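Local coordinates for Non-sulfated chondroitin lyase E66 (Autographa californica nucleopolyhedrovirus, PDB 3VSN), which digests non-sulfated chondroitin as a lyase of the occlusion-derived virus envelope and is essential for oral infection of the insect host, at residues R367-I376 with T504-H512; C445-F454 with V578-F588. One frame throughout, in Å; residues are numbered along the deposited sequence.

Contact 1 of 2, residues R367-I376 with T504-H512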
loop_
_atom_site.group_PDB
_atom_site.type_symbol
_atom_site.label_atom_id
_atom_site.label_comp_id
_atom_site.label_asym_id
_atom_site.label_seq_id
_atom_site.Cartn_x
_atom_site.Cartn_y
_atom_site.Cartn_z
ATOM N N ARG A 367 12.151 1.619 7.287
ATOM C CA ARG A 367 12.471 0.196 7.321
ATOM C C ARG A 367 12.621 -0.373 5.912
ATOM O O ARG A 367 11.948 0.064 4.969
ATOM C CB ARG A 367 11.376 -0.555 8.106
ATOM C CG ARG A 367 11.439 -2.077 8.057
ATOM C CD ARG A 367 12.582 -2.672 8.873
ATOM N NE ARG A 367 12.674 -4.112 8.629
ATOM C CZ ARG A 367 11.986 -5.043 9.288
ATOM N NH1 ARG A 367 11.154 -4.701 10.268
ATOM N NH2 ARG A 367 12.133 -6.325 8.971
ATOM N N ILE A 368 13.539 -1.321 5.774
ATOM C CA ILE A 368 13.622 -2.144 4.581
ATOM C C ILE A 368 13.257 -3.567 4.984
ATOM O O ILE A 368 13.570 -4.008 6.095
ATOM C CB ILE A 368 15.015 -2.084 3.909
ATOM C CG1 ILE A 368 16.118 -2.624 4.838
ATOM C CG2 ILE A 368 15.310 -0.661 3.454
ATOM C CD1 ILE A 368 17.516 -2.593 4.243
ATOM N N TRP A 369 12.558 -4.259 4.094
ATOM C CA TRP A 369 12.175 -5.635 4.334
ATOM C C TRP A 369 12.843 -6.507 3.321
ATOM O O TRP A 369 12.680 -6.309 2.116
ATOM C CB TRP A 369 10.663 -5.797 4.253
ATOM C CG TRP A 369 9.903 -5.151 5.386
ATOM C CD1 TRP A 369 9.570 -5.714 6.614
ATOM C CD2 TRP A 369 9.335 -3.794 5.426
ATOM N NE1 TRP A 369 8.863 -4.825 7.388
ATOM C CE2 TRP A 369 8.682 -3.660 6.736
ATOM C CE3 TRP A 369 9.304 -2.718 4.544
ATOM C CZ2 TRP A 369 8.037 -2.492 7.122
ATOM C CZ3 TRP A 369 8.648 -1.547 4.944
ATOM C CH2 TRP A 369 8.032 -1.439 6.203
ATOM N N ASN A 370 13.614 -7.472 3.813
ATOM C CA ASN A 370 14.260 -8.469 2.969
ATOM C C ASN A 370 13.189 -9.243 2.205
ATOM O O ASN A 370 12.274 -9.798 2.812
ATOM C CB ASN A 370 15.102 -9.414 3.842
ATOM C CG ASN A 370 16.020 -10.309 3.031
ATOM O OD1 ASN A 370 15.604 -10.926 2.049
ATOM N ND2 ASN A 370 17.278 -10.394 3.448
ATOM N N ARG A 371 13.295 -9.266 0.878
ATOM C CA ARG A 371 12.285 -9.920 0.037
ATOM C C ARG A 371 12.162 -11.420 0.302
ATOM O O ARG A 371 11.119 -12.017 0.035
ATOM C CB ARG A 371 12.548 -9.647 -1.444
ATOM C CG ARG A 371 12.257 -8.207 -1.845
ATOM C CD ARG A 371 12.421 -7.993 -3.337
ATOM N NE ARG A 371 11.430 -8.745 -4.109
ATOM C CZ ARG A 371 11.418 -8.828 -5.437
ATOM N NH1 ARG A 371 12.338 -8.199 -6.162
ATOM N NH2 ARG A 371 10.478 -9.542 -6.041
ATOM N N ARG A 372 13.223 -12.014 0.844
ATOM C CA ARG A 372 13.205 -13.422 1.237
ATOM C C ARG A 372 12.946 -13.630 2.736
ATOM O O ARG A 372 12.941 -14.765 3.226
ATOM C CB ARG A 372 14.486 -14.120 0.772
ATOM C CG ARG A 372 14.558 -14.239 -0.750
ATOM C CD ARG A 372 15.688 -15.130 -1.246
ATOM N NE ARG A 372 16.036 -16.161 -0.279
ATOM C CZ ARG A 372 17.274 -16.421 0.130
ATOM N NH1 ARG A 372 18.311 -15.754 -0.364
ATOM N NH2 ARG A 372 17.475 -17.375 1.023
ATOM N N GLY A 373 12.693 -12.534 3.450
ATOM C CA GLY A 373 12.382 -12.595 4.878
ATOM C C GLY A 373 10.972 -13.092 5.155
ATOM O O GLY A 373 10.163 -13.233 4.239
ATOM N N ARG A 374 10.684 -13.369 6.424
ATOM C CA ARG A 374 9.329 -13.714 6.845
ATOM C C ARG A 374 8.466 -12.461 6.813
ATOM O O ARG A 374 8.909 -11.392 7.242
ATOM C CB ARG A 374 9.324 -14.301 8.262
ATOM C CG ARG A 374 9.787 -15.746 8.374
ATOM C CD ARG A 374 9.337 -16.355 9.701
ATOM N NE ARG A 374 10.139 -17.499 10.167
ATOM C CZ ARG A 374 11.472 -17.579 10.153
ATOM N NH1 ARG A 374 12.216 -16.577 9.701
ATOM N NH2 ARG A 374 12.071 -18.671 10.607
ATOM N N ILE A 375 7.249 -12.577 6.292
ATOM C CA ILE A 375 6.311 -11.463 6.365
ATOM C C ILE A 375 5.624 -11.508 7.730
ATOM O O ILE A 375 4.663 -12.251 7.939
ATOM C CB ILE A 375 5.285 -11.454 5.202
ATOM C CG1 ILE A 375 6.014 -11.396 3.851
ATOM C CG2 ILE A 375 4.331 -10.271 5.346
ATOM C CD1 ILE A 375 5.126 -11.575 2.635
ATOM N N ILE A 376 6.156 -10.727 8.662
ATOM C CA ILE A 376 5.595 -10.626 10.002
ATOM C C ILE A 376 4.742 -9.370 10.033
ATOM O O ILE A 376 5.274 -8.264 9.943
ATOM C CB ILE A 376 6.701 -10.531 11.078
ATOM C CG1 ILE A 376 7.684 -11.700 10.937
ATOM C CG2 ILE A 376 6.091 -10.461 12.478
ATOM C CD1 ILE A 376 8.962 -11.542 11.739
ATOM N N THR A 504 23.555 -6.206 14.809
ATOM C CA THR A 504 22.428 -7.022 15.269
ATOM C C THR A 504 21.525 -7.360 14.084
ATOM O O THR A 504 21.261 -6.506 13.242
ATOM C CB THR A 504 21.637 -6.321 16.390
ATOM O OG1 THR A 504 22.510 -6.093 17.502
ATOM C CG2 THR A 504 20.463 -7.179 16.862
ATOM N N THR A 505 21.072 -8.613 14.028
ATOM C CA THR A 505 20.317 -9.132 12.892
ATOM C C THR A 505 18.912 -9.574 13.301
ATOM O O THR A 505 18.727 -10.221 14.339
ATOM C CB THR A 505 21.057 -10.328 12.250
ATOM O OG1 THR A 505 22.399 -9.942 11.929
ATOM C CG2 THR A 505 20.358 -10.799 10.975
ATOM N N PHE A 506 17.924 -9.210 12.488
ATOM C CA PHE A 506 16.607 -9.830 12.579
ATOM C C PHE A 506 15.957 -9.963 11.207
ATOM O O PHE A 506 15.915 -8.996 10.435
ATOM C CB PHE A 506 15.666 -9.077 13.534
ATOM C CG PHE A 506 14.321 -9.738 13.680
ATOM C CD1 PHE A 506 14.207 -10.959 14.338
ATOM C CD2 PHE A 506 13.177 -9.166 13.127
ATOM C CE1 PHE A 506 12.980 -11.593 14.457
ATOM C CE2 PHE A 506 11.944 -9.797 13.245
ATOM C CZ PHE A 506 11.848 -11.011 13.914
ATOM N N ASN A 507 15.459 -11.164 10.914
ATOM C CA ASN A 507 14.630 -11.407 9.728
ATOM C C ASN A 507 15.270 -10.880 8.433
ATOM O O ASN A 507 14.621 -10.195 7.633
ATOM C CB ASN A 507 13.228 -10.803 9.948
ATOM C CG ASN A 507 12.182 -11.372 9.011
ATOM O OD1 ASN A 507 12.367 -12.439 8.428
ATOM N ND2 ASN A 507 11.067 -10.659 8.866
ATOM N N GLY A 508 16.554 -11.186 8.252
ATOM C CA GLY A 508 17.295 -10.818 7.042
ATOM C C GLY A 508 17.707 -9.357 6.923
ATOM O O GLY A 508 18.070 -8.901 5.839
ATOM N N VAL A 509 17.649 -8.626 8.035
ATOM C CA VAL A 509 18.049 -7.222 8.077
ATOM C C VAL A 509 19.037 -7.012 9.225
ATOM O O VAL A 509 18.848 -7.547 10.319
ATOM C CB VAL A 509 16.826 -6.283 8.226
ATOM C CG1 VAL A 509 17.261 -4.829 8.310
ATOM C CG2 VAL A 509 15.865 -6.466 7.057
ATOM N N VAL A 510 20.087 -6.239 8.960
ATOM C CA VAL A 510 21.161 -5.995 9.918
ATOM C C VAL A 510 21.247 -4.497 10.207
ATOM O O VAL A 510 21.159 -3.689 9.285
ATOM C CB VAL A 510 22.513 -6.499 9.360
ATOM C CG1 VAL A 510 23.631 -6.337 10.379
ATOM C CG2 VAL A 510 22.401 -7.954 8.927
ATOM N N CYS A 511 21.415 -4.128 11.478
ATOM C CA CYS A 511 21.504 -2.712 11.860
ATOM C C CYS A 511 22.902 -2.280 12.314
ATOM O O CYS A 511 23.671 -3.082 12.856
ATOM C CB CYS A 511 20.460 -2.368 12.934
ATOM S SG CYS A 511 20.800 -3.026 14.588
ATOM N N HIS A 512 23.209 -1.005 12.067
ATOM C CA HIS A 512 24.453 -0.361 12.478
ATOM C C HIS A 512 24.190 1.069 12.864
ATOM O O HIS A 512 23.334 1.729 12.272
ATOM C CB HIS A 512 25.470 -0.377 11.337
ATOM C CG HIS A 512 25.928 -1.760 10.941
ATOM N ND1 HIS A 512 26.910 -2.409 11.590
ATOM C CD2 HIS A 512 25.498 -2.610 9.929
ATOM C CE1 HIS A 512 27.103 -3.614 11.022
ATOM N NE2 HIS A 512 26.236 -3.735 10.006
HETATM O O HOH W 1 12.916 -8.207 6.509
HETATM O O HOH W 2 10.191 -8.125 10.005
#
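Asn507 and Arg374 are joined by two hydrogen bonds that use both ends of one side-chain amide. Arg374 N gives its hydrogen to a lone pair of Asn507 OD1 at 2.8 Å, and Asn507 ND2 returns a nearly straight bond of 2.8 Å to Arg374 O, which lies in the plane of the amide. With CG anti to the backbone N (chi1 -161°), Asn507 reaches out from the type I' turn of its hairpin to read the backbone of residue 374 much as a strand neighbour would. A third bond runs the other way: Asn370 ND2 donates to Gly508 O at 2.9 Å, while Asn370 OD1 takes Arg372 N in an Asx turn, so this amide too is held at both ends. Two waters fill in behind: one links Arg367 NH2, Asn370 N and Asn507 O, the other Arg367 NH2 and Asn507 ND2; Arg367 NH1 forms a salt bridge with Glu386. Farther out the packing is apolar. Ile376 CD1 meets Phe506 CZ at 3.7 Å, and Ile368 CG1 lies 4.3 Å from Val509 CG1. The chemistry implies a hairpin tip docked by directional amide-to-backbone bonds and two waters, with hydrophobic side chains packed beside them.

Contact 2 of 2, residues C445-F454 with V578-F588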
loop_
_atom_site.group_PDB
_atom_site.type_symbol
_atom_site.label_atom_id
_atom_site.label_comp_id
_atom_site.label_asym_id
_atom_site.label_seq_id
_atom_site.Cartn_x
_atom_site.Cartn_y
_atom_site.Cartn_z
ATOM N N CYS A 445 16.003 12.471 7.400
ATOM C CA CYS A 445 16.776 12.231 6.187
ATOM C C CYS A 445 16.872 10.728 5.964
ATOM O O CYS A 445 17.450 10.022 6.787
ATOM C CB CYS A 445 18.193 12.794 6.337
ATOM S SG CYS A 445 18.309 14.545 6.766
ATOM N N THR A 446 16.313 10.238 4.862
ATOM C CA THR A 446 16.411 8.812 4.541
ATOM C C THR A 446 17.035 8.624 3.166
ATOM O O THR A 446 16.693 9.338 2.232
ATOM C CB THR A 446 15.032 8.121 4.563
ATOM O OG1 THR A 446 14.262 8.604 5.668
ATOM C CG2 THR A 446 15.180 6.604 4.669
ATOM N N LEU A 447 17.954 7.666 3.052
ATOM C CA LEU A 447 18.516 7.300 1.758
ATOM C C LEU A 447 18.427 5.793 1.538
ATOM O O LEU A 447 18.943 5.016 2.347
ATOM C CB LEU A 447 19.972 7.781 1.643
ATOM C CG LEU A 447 20.740 7.413 0.368
ATOM C CD1 LEU A 447 20.215 8.180 -0.841
ATOM C CD2 LEU A 447 22.230 7.661 0.557
ATOM N N PHE A 448 17.768 5.391 0.451
ATOM C CA PHE A 448 17.739 3.988 0.021
ATOM C C PHE A 448 18.779 3.779 -1.079
ATOM O O PHE A 448 18.909 4.612 -1.982
ATOM C CB PHE A 448 16.358 3.586 -0.524
ATOM C CG PHE A 448 15.252 3.583 0.503
ATOM C CD1 PHE A 448 15.213 2.626 1.512
ATOM C CD2 PHE A 448 14.220 4.514 0.429
ATOM C CE1 PHE A 448 14.185 2.619 2.447
ATOM C CE2 PHE A 448 13.185 4.510 1.360
ATOM C CZ PHE A 448 13.171 3.564 2.374
ATOM N N TYR A 449 19.499 2.663 -1.009
ATOM C CA TYR A 449 20.510 2.302 -2.009
ATOM C C TYR A 449 20.665 0.776 -2.033
ATOM O O TYR A 449 20.040 0.082 -1.234
ATOM C CB TYR A 449 21.850 2.976 -1.664
ATOM C CG TYR A 449 22.366 2.584 -0.296
ATOM C CD1 TYR A 449 21.973 3.284 0.850
ATOM C CD2 TYR A 449 23.217 1.489 -0.140
ATOM C CE1 TYR A 449 22.425 2.906 2.109
ATOM C CE2 TYR A 449 23.671 1.105 1.113
ATOM C CZ TYR A 449 23.279 1.819 2.229
ATOM O OH TYR A 449 23.743 1.440 3.470
ATOM N N ASP A 450 21.483 0.244 -2.939
ATOM C CA ASP A 450 21.789 -1.190 -2.911
ATOM C C ASP A 450 23.005 -1.408 -1.998
ATOM O O ASP A 450 24.079 -0.926 -2.332
ATOM C CB ASP A 450 22.089 -1.710 -4.327
ATOM C CG ASP A 450 20.929 -1.503 -5.301
ATOM O OD1 ASP A 450 19.753 -1.619 -4.901
ATOM O OD2 ASP A 450 21.196 -1.251 -6.491
ATOM N N HIS A 451 22.879 -2.103 -0.857
ATOM C CA HIS A 451 21.681 -2.809 -0.395
ATOM C C HIS A 451 21.327 -2.402 1.012
ATOM O O HIS A 451 21.406 -3.211 1.951
ATOM C CB HIS A 451 21.926 -4.313 -0.418
ATOM C CG HIS A 451 22.245 -4.865 -1.787
ATOM N ND1 HIS A 451 21.326 -5.488 -2.545
ATOM C CD2 HIS A 451 23.431 -4.876 -2.517
ATOM C CE1 HIS A 451 21.890 -5.876 -3.704
ATOM N NE2 HIS A 451 23.178 -5.500 -3.686
ATOM N N GLY A 452 20.942 -1.146 1.191
ATOM C CA GLY A 452 20.652 -0.659 2.529
ATOM C C GLY A 452 19.909 0.655 2.588
ATOM O O GLY A 452 19.421 1.156 1.578
ATOM N N MET A 453 19.845 1.215 3.791
ATOM C CA MET A 453 19.074 2.414 4.059
ATOM C C MET A 453 19.752 3.192 5.174
ATOM O O MET A 453 20.026 2.636 6.235
ATOM C CB MET A 453 17.649 2.044 4.488
ATOM C CG MET A 453 16.738 3.238 4.744
ATOM S SD MET A 453 15.420 2.885 5.930
ATOM C CE MET A 453 16.360 2.939 7.459
ATOM N N PHE A 454 20.016 4.468 4.917
ATOM C CA PHE A 454 20.548 5.399 5.904
ATOM C C PHE A 454 19.389 6.225 6.463
ATOM O O PHE A 454 18.520 6.660 5.710
ATOM C CB PHE A 454 21.588 6.303 5.226
ATOM C CG PHE A 454 21.932 7.551 5.992
ATOM C CD1 PHE A 454 21.246 8.746 5.758
ATOM C CD2 PHE A 454 22.970 7.547 6.916
ATOM C CE1 PHE A 454 21.579 9.903 6.446
ATOM C CE2 PHE A 454 23.308 8.700 7.605
ATOM C CZ PHE A 454 22.614 9.879 7.374
ATOM N N VAL A 578 26.118 12.330 2.474
ATOM C CA VAL A 578 26.246 10.881 2.595
ATOM C C VAL A 578 26.976 10.323 1.377
ATOM O O VAL A 578 26.547 10.517 0.240
ATOM C CB VAL A 578 24.877 10.173 2.757
ATOM C CG1 VAL A 578 25.063 8.670 2.945
ATOM C CG2 VAL A 578 24.106 10.756 3.932
ATOM N N ASN A 579 28.098 9.658 1.624
ATOM C CA ASN A 579 28.796 8.928 0.578
ATOM C C ASN A 579 28.655 7.437 0.859
ATOM O O ASN A 579 29.275 6.913 1.785
ATOM C CB ASN A 579 30.273 9.351 0.499
ATOM C CG ASN A 579 31.007 8.732 -0.687
ATOM O OD1 ASN A 579 30.464 7.886 -1.403
ATOM N ND2 ASN A 579 32.254 9.152 -0.895
ATOM N N VAL A 580 27.823 6.763 0.066
ATOM C CA VAL A 580 27.574 5.330 0.243
ATOM C C VAL A 580 28.848 4.522 -0.010
ATOM O O VAL A 580 29.046 3.462 0.583
ATOM C CB VAL A 580 26.427 4.824 -0.667
ATOM C CG1 VAL A 580 26.180 3.343 -0.445
ATOM C CG2 VAL A 580 25.150 5.609 -0.404
ATOM N N GLY A 581 29.705 5.041 -0.887
ATOM C CA GLY A 581 30.981 4.408 -1.199
ATOM C C GLY A 581 30.898 3.464 -2.382
ATOM O O GLY A 581 31.871 2.785 -2.701
ATOM N N ASN A 582 29.732 3.424 -3.027
ATOM C CA ASN A 582 29.480 2.533 -4.163
ATOM C C ASN A 582 29.147 3.301 -5.445
ATOM O O ASN A 582 28.705 2.707 -6.430
ATOM C CB ASN A 582 28.331 1.564 -3.827
ATOM C CG ASN A 582 26.980 2.265 -3.741
ATOM O OD1 ASN A 582 26.911 3.494 -3.678
ATOM N ND2 ASN A 582 25.900 1.484 -3.739
ATOM N N GLY A 583 29.341 4.618 -5.422
ATOM C CA GLY A 583 28.978 5.473 -6.557
ATOM C C GLY A 583 27.786 6.386 -6.290
ATOM O O GLY A 583 27.513 7.302 -7.067
ATOM N N VAL A 584 27.072 6.137 -5.194
ATOM C CA VAL A 584 25.924 6.963 -4.805
ATOM C C VAL A 584 26.356 7.985 -3.760
ATOM O O VAL A 584 26.944 7.622 -2.733
ATOM C CB VAL A 584 24.769 6.107 -4.224
ATOM C CG1 VAL A 584 23.659 6.993 -3.668
ATOM C CG2 VAL A 584 24.217 5.146 -5.275
ATOM N N LYS A 585 26.081 9.259 -4.038
ATOM C CA LYS A 585 26.271 10.340 -3.075
ATOM C C LYS A 585 24.937 11.048 -2.884
ATOM O O LYS A 585 24.159 11.184 -3.831
ATOM C CB LYS A 585 27.311 11.353 -3.570
ATOM C CG LYS A 585 28.763 10.879 -3.553
ATOM C CD LYS A 585 29.692 11.997 -4.016
ATOM C CE LYS A 585 31.163 11.586 -3.995
ATOM N NZ LYS A 585 32.053 12.768 -4.216
ATOM N N ALA A 586 24.666 11.489 -1.662
ATOM C CA ALA A 586 23.452 12.247 -1.398
ATOM C C ALA A 586 23.761 13.458 -0.540
ATOM O O ALA A 586 24.726 13.456 0.229
ATOM C CB ALA A 586 22.396 11.369 -0.734
ATOM N N LEU A 587 22.941 14.494 -0.679
ATOM C CA LEU A 587 23.073 15.676 0.147
ATOM C C LEU A 587 21.717 16.085 0.675
ATOM O O LEU A 587 20.764 16.243 -0.089
ATOM C CB LEU A 587 23.693 16.837 -0.636
ATOM C CG LEU A 587 23.972 18.086 0.208
ATOM C CD1 LEU A 587 25.134 17.847 1.168
ATOM C CD2 LEU A 587 24.260 19.277 -0.688
ATOM N N PHE A 588 21.645 16.237 1.991
ATOM C CA PHE A 588 20.477 16.794 2.636
ATOM C C PHE A 588 20.895 18.174 3.114
ATOM O O PHE A 588 21.807 18.300 3.929
ATOM C CB PHE A 588 20.043 15.921 3.822
ATOM C CG PHE A 588 19.727 14.494 3.451
ATOM C CD1 PHE A 588 18.436 14.129 3.073
ATOM C CD2 PHE A 588 20.716 13.510 3.487
ATOM C CE1 PHE A 588 18.135 12.813 2.733
ATOM C CE2 PHE A 588 20.422 12.192 3.143
ATOM C CZ PHE A 588 19.131 11.848 2.767
HETATM O O HOH W 3 22.924 1.796 -4.939
#
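Phe588 lies against Cys445 and, followed outward, ties together both strands of the 445-454 hairpin. Its CB is 3.7 Å from Cys445 SG, and CG is also close to that sulfur, which stands obliquely to the ring. Beyond CG the ring lies flat beneath Cys445: the cysteine CB is centred over one face, 3.5 Å from the centroid and 9° off the normal, a close CH-pi contact that touches CD1 and CE1 most nearly. CE2 comes within 4.2 Å of Phe454 CE1, which approaches the ring obliquely. At the tip, CZ points its edge at Thr446 O, 3.5 Å away in the ring plane, with Leu447 CB a little farther along the same rim. The chi1 of -58°, which sets CG beside the backbone N and anti to the carbonyl carbon, swings the ring under Cys445 CB.

The rest of the interface repeats this theme of aliphatic carbons against ring faces. Val578 CG2 sits over a face of Phe454, and Val580 CG1 over a face of Tyr449, 3.5 Å from CD2; Gly452 O lies against the opposite face of Tyr449, whose hydroxyl is bonded to Asp563. Between them Leu447 divides its branches, CD2 going to Val578 and Val580 and CD1 to Ala586 CB. Near the hairpin turns a water accepts from both Asp450 N and Asn582 ND2. Asn582 OD1 meanwhile receives Val584 N in an Asx turn.

Strands 445-449 and 584-588 run 165° apart in direction with axes 8.7 Å from each other, too far for backbone pairing. What joins the two sheets here is a face-to-face beta-sandwich interface of dispersion and CH-pi contacts, with a water bridge at the end where Asn582 is exposed.

How the contacts relate
The centres of contacts 1 and 2 lie 18 Å apart, on the same side of the chain's centre, and both draw on one seven-stranded antiparallel sheet. Strands 440-449 and 452-461 contribute one side of contact 2; strands 504-506 and 509-513, at the end of that sheet, contribute one side of contact 1, with strand 550-558 between the two pairs. Along the chain the segments alternate: 367-376, 445-454, 504-512, 578-588. The contacts also touch, Ile368 CG2 lying 3.6 Å from Phe448 CE1 and close to Met453. Strand 367-370, from a separate four-stranded sheet, thus meets the large sheet, while contact 2 brings in a second seven-stranded sheet. Together they join three sheets of the beta-rich part of the lyase, away from its catalytic residues.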